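Long-range contact in A putative transcriptional regulator (Rhodococcus sp., PDB 2HKU), which probably binds cis-regulatory DNA as a TetR-family transcriptional regulator: residues E90-L104 against I197-T210. Sequence-based numbering, arbitrary orientation.
Sequences ETVGDYTEKLVGSLL and IFANLQIPETVRNT
Thr91, Val92 and Gly93, at the start of helix 92-104, bond to the closing turn of the modelled chain, 205-210, while farther along the same helix packs on the end of helix 190-201. Arg208 O takes two donors. Thr91 OG1 gives Arg208 O a hydrogen bond of 2.7 Å, nearly in line with the carbonyl. Gly93 N reaches Arg208 O in the carbonyl plane, on a lone pair, at 2.8 Å. Val92 N donates to Thr210 O at 2.6 Å. Two amides of the first helical turn thus find acceptors in the short helix 205-209 and the residue after it. Thr91 is the N-cap, and its OG1 also accepts a weak bond from Asp94 N, whose place in the model is less sure. With an alanine here instead of Thr91, OG1 is gone, and Arg208 O would probably be left with Gly93 N as its one donor from this helix start. Gly93 CA lies 3.8 Å from Arg208 CB, so the two helices come close here. All this belongs to the all-helical C-terminal domain of a TetR-family protein. Helix 190-201 also touches the second subunit, through Ala199 and Asn200. Phe198 CG is anti to the carbonyl carbon (chi1 -73°), which brings the ring to helix 92-104, where it and Thr96 slide past each other in opposite directions. Phe198 CZ meets Glu97 CG at 3.6 Å. Thr96 OG1 and Ile203 CD1 approach tip to tip. Val100 CG2 rests on Ile197 CG2 at 3.6 Å, and Ile197 also packs on Leu175 of helix 161-181.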
# COMPACT_ATOMS: atom_id res chain seq x y z
N GLU A 90 26.94 10.14 6.55
CA GLU A 90 27.11 11.19 5.55
C GLU A 90 27.48 10.60 4.19
O GLU A 90 28.37 9.75 4.09
CB GLU A 90 28.18 12.19 6.00
CG GLU A 90 27.80 12.98 7.24
CD GLU A 90 27.33 14.38 6.92
OE1 GLU A 90 26.46 14.90 7.64
OE2 GLU A 90 27.83 14.97 5.93
N THR A 91 26.80 11.06 3.15
CA THR A 91 26.13 12.36 3.18
C THR A 91 24.63 12.19 3.40
O THR A 91 24.12 11.08 3.47
CB THR A 91 26.37 13.15 1.88
OG1 THR A 91 25.24 13.01 1.02
CG2 THR A 91 27.62 12.65 1.17
N VAL A 92 23.93 13.32 3.49
CA VAL A 92 22.48 13.30 3.62
C VAL A 92 21.72 12.68 2.41
O VAL A 92 20.82 11.80 2.59
CB VAL A 92 21.95 14.69 3.98
CG1 VAL A 92 20.48 14.81 3.65
CG2 VAL A 92 22.11 14.91 5.44
N GLY A 93 22.11 13.07 1.19
CA GLY A 93 21.53 12.50 -0.01
C GLY A 93 21.73 11.02 0.12
O GLY A 93 20.87 10.22 -0.22
N ASP A 94 22.87 10.66 0.68
CA ASP A 94 23.27 9.27 0.78
C ASP A 94 22.58 8.51 1.95
O ASP A 94 22.48 7.30 1.94
CB ASP A 94 24.72 9.27 1.09
CG ASP A 94 25.44 8.23 0.35
OD1 ASP A 94 25.21 7.07 0.71
OD2 ASP A 94 26.24 8.59 -0.59
N TYR A 95 22.21 9.26 2.97
CA TYR A 95 21.48 8.72 4.11
C TYR A 95 20.09 8.31 3.62
O TYR A 95 19.65 7.19 3.89
CB TYR A 95 21.38 9.82 5.14
CG TYR A 95 20.48 9.60 6.32
CD1 TYR A 95 21.00 9.24 7.57
CD2 TYR A 95 19.09 9.81 6.21
CE1 TYR A 95 20.18 9.07 8.65
CE2 TYR A 95 18.26 9.62 7.26
CZ TYR A 95 18.79 9.27 8.49
OH TYR A 95 17.93 9.12 9.56
N THR A 96 19.44 9.24 2.91
CA THR A 96 18.19 9.01 2.26
C THR A 96 18.19 7.88 1.27
O THR A 96 17.24 7.11 1.28
CB THR A 96 17.63 10.26 1.69
OG1 THR A 96 17.77 11.27 2.67
CG2 THR A 96 16.10 10.11 1.34
N GLU A 97 19.26 7.72 0.47
CA GLU A 97 19.35 6.63 -0.53
C GLU A 97 19.46 5.29 0.14
O GLU A 97 18.91 4.24 -0.25
CB GLU A 97 20.62 6.82 -1.46
CG GLU A 97 20.44 7.70 -2.68
CD GLU A 97 21.79 8.26 -3.27
OE1 GLU A 97 22.67 7.42 -3.58
OE2 GLU A 97 21.95 9.52 -3.41
N LYS A 98 20.27 5.31 1.18
CA LYS A 98 20.49 4.16 1.98
C LYS A 98 19.16 3.80 2.73
O LYS A 98 18.78 2.69 2.80
CB LYS A 98 21.59 4.52 2.99
CG LYS A 98 23.03 4.08 2.55
CD LYS A 98 24.10 4.93 3.38
CE LYS A 98 25.53 4.77 2.75
NZ LYS A 98 25.80 3.36 2.64
N LEU A 99 18.52 4.76 3.33
CA LEU A 99 17.32 4.43 4.11
C LEU A 99 16.25 3.86 3.15
O LEU A 99 15.81 2.77 3.33
CB LEU A 99 16.88 5.63 4.90
CG LEU A 99 15.91 5.39 6.09
CD1 LEU A 99 15.94 6.62 7.00
CD2 LEU A 99 14.49 5.19 5.56
N VAL A 100 15.97 4.56 2.06
CA VAL A 100 14.92 4.16 1.06
C VAL A 100 15.29 2.91 0.34
O VAL A 100 14.53 1.95 0.25
CB VAL A 100 14.66 5.36 0.09
CG1 VAL A 100 13.66 5.02 -0.97
CG2 VAL A 100 14.20 6.53 0.87
N GLY A 101 16.54 2.85 -0.13
CA GLY A 101 17.04 1.60 -0.69
C GLY A 101 16.92 0.39 0.19
O GLY A 101 16.70 -0.70 -0.32
N SER A 102 17.09 0.54 1.50
CA SER A 102 16.90 -0.62 2.42
C SER A 102 15.45 -1.09 2.51
O SER A 102 15.13 -2.30 2.37
CB SER A 102 17.32 -0.24 3.88
OG SER A 102 17.39 -1.42 4.68
N LEU A 103 14.56 -0.15 2.79
CA LEU A 103 13.11 -0.50 2.88
C LEU A 103 12.59 -1.06 1.55
O LEU A 103 11.86 -1.97 1.57
CB LEU A 103 12.29 0.74 3.30
CG LEU A 103 12.59 1.20 4.73
CD1 LEU A 103 11.84 2.46 4.89
CD2 LEU A 103 12.21 0.07 5.79
N LEU A 104 13.00 -0.50 0.40
CA LEU A 104 12.44 -0.93 -0.89
C LEU A 104 13.11 -2.15 -1.42
O LEU A 104 12.54 -2.89 -2.25
CB LEU A 104 12.45 0.20 -1.93
CG LEU A 104 11.58 1.39 -1.52
CD1 LEU A 104 11.58 2.54 -2.53
CD2 LEU A 104 10.13 0.94 -1.28
N ILE A 197 10.26 8.35 -4.10
CA ILE A 197 10.48 8.92 -2.72
C ILE A 197 11.31 10.19 -2.83
O ILE A 197 10.92 11.21 -2.28
CB ILE A 197 11.13 7.94 -1.74
CG1 ILE A 197 10.28 6.68 -1.44
CG2 ILE A 197 11.52 8.66 -0.39
CD1 ILE A 197 8.96 6.94 -0.69
N PHE A 198 12.41 10.15 -3.63
CA PHE A 198 13.11 11.43 -3.95
C PHE A 198 12.28 12.59 -4.51
O PHE A 198 12.46 13.76 -4.10
CB PHE A 198 14.40 11.15 -4.72
CG PHE A 198 15.47 10.58 -3.85
CD1 PHE A 198 16.22 11.43 -3.01
CD2 PHE A 198 15.71 9.23 -3.81
CE1 PHE A 198 17.21 10.93 -2.15
CE2 PHE A 198 16.71 8.69 -2.95
CZ PHE A 198 17.46 9.56 -2.12
N ALA A 199 11.36 12.31 -5.44
CA ALA A 199 10.43 13.31 -5.91
C ALA A 199 9.45 13.75 -4.86
O ALA A 199 9.04 14.94 -4.87
CB ALA A 199 9.67 12.82 -7.17
N ASN A 200 9.05 12.85 -3.95
CA ASN A 200 8.14 13.25 -2.86
C ASN A 200 8.83 14.22 -1.87
O ASN A 200 8.20 15.09 -1.35
CB ASN A 200 7.67 12.01 -2.04
CG ASN A 200 6.68 11.12 -2.79
OD1 ASN A 200 6.39 9.99 -2.35
ND2 ASN A 200 6.17 11.58 -3.88
N LEU A 201 10.12 13.98 -1.60
CA LEU A 201 10.87 14.75 -0.58
C LEU A 201 11.43 16.05 -1.17
O LEU A 201 11.55 17.04 -0.44
CB LEU A 201 11.99 13.90 -0.03
CG LEU A 201 11.50 12.67 0.77
CD1 LEU A 201 12.63 11.74 1.12
CD2 LEU A 201 10.80 13.21 2.03
N GLN A 202 11.76 16.02 -2.47
CA GLN A 202 12.35 17.15 -3.25
C GLN A 202 13.43 17.87 -2.38
O GLN A 202 13.19 18.95 -1.88
CB GLN A 202 11.23 18.07 -3.70
CG GLN A 202 11.46 18.74 -5.05
CD GLN A 202 11.72 17.71 -6.19
OE1 GLN A 202 12.88 17.52 -6.59
NE2 GLN A 202 10.65 17.04 -6.68
N ILE A 203 14.54 17.20 -2.12
CA ILE A 203 15.55 17.61 -1.17
C ILE A 203 16.54 18.42 -2.02
O ILE A 203 17.14 17.84 -2.94
CB ILE A 203 16.36 16.40 -0.64
CG1 ILE A 203 15.48 15.37 0.06
CG2 ILE A 203 17.51 16.88 0.32
CD1 ILE A 203 16.26 14.16 0.53
N PRO A 204 16.70 19.74 -1.70
CA PRO A 204 17.71 20.59 -2.37
C PRO A 204 19.09 19.98 -2.45
O PRO A 204 19.56 19.30 -1.51
CB PRO A 204 17.70 21.87 -1.54
CG PRO A 204 16.25 22.00 -1.02
CD PRO A 204 15.89 20.51 -0.72
N GLU A 205 19.75 20.22 -3.59
CA GLU A 205 21.05 19.61 -3.83
C GLU A 205 22.06 19.92 -2.69
O GLU A 205 22.86 19.06 -2.34
CB GLU A 205 21.62 20.01 -5.20
CG GLU A 205 22.55 18.96 -5.76
CD GLU A 205 23.33 19.43 -7.00
OE1 GLU A 205 22.80 20.29 -7.76
OE2 GLU A 205 24.50 18.93 -7.19
N THR A 206 21.97 21.11 -2.12
CA THR A 206 22.92 21.60 -1.09
C THR A 206 22.76 20.82 0.24
O THR A 206 23.76 20.28 0.81
CB THR A 206 22.84 23.15 -0.93
OG1 THR A 206 21.50 23.59 -0.67
CG2 THR A 206 23.34 23.86 -2.24
N VAL A 207 21.49 20.69 0.66
CA VAL A 207 21.07 19.71 1.69
C VAL A 207 21.55 18.29 1.41
O VAL A 207 22.11 17.67 2.29
CB VAL A 207 19.56 19.73 1.88
CG1 VAL A 207 19.15 18.80 3.06
CG2 VAL A 207 19.07 21.17 2.07
N ARG A 208 21.40 17.78 0.18
CA ARG A 208 21.82 16.41 -0.14
C ARG A 208 23.29 16.20 0.01
O ARG A 208 23.76 15.08 0.26
CB ARG A 208 21.39 15.96 -1.55
CG ARG A 208 19.88 15.98 -1.83
CD ARG A 208 19.46 15.06 -3.03
NE ARG A 208 20.05 15.43 -4.33
CZ ARG A 208 19.57 16.37 -5.16
NH1 ARG A 208 18.48 17.08 -4.89
NH2 ARG A 208 20.22 16.60 -6.29
N ASN A 209 24.06 17.25 -0.23
CA ASN A 209 25.55 17.14 -0.24
C ASN A 209 26.18 17.26 1.14
O ASN A 209 27.31 16.79 1.35
CB ASN A 209 26.17 18.19 -1.16
CG ASN A 209 25.75 18.00 -2.58
OD1 ASN A 209 25.76 16.86 -3.08
ND2 ASN A 209 25.36 19.10 -3.25
N THR A 210 25.48 17.91 2.05
CA THR A 210 25.85 17.83 3.48
C THR A 210 26.20 16.43 4.06
O THR A 210 25.44 15.42 3.99
CB THR A 210 24.83 18.54 4.29
OG1 THR A 210 24.39 19.68 3.52
CG2 THR A 210 25.40 18.94 5.66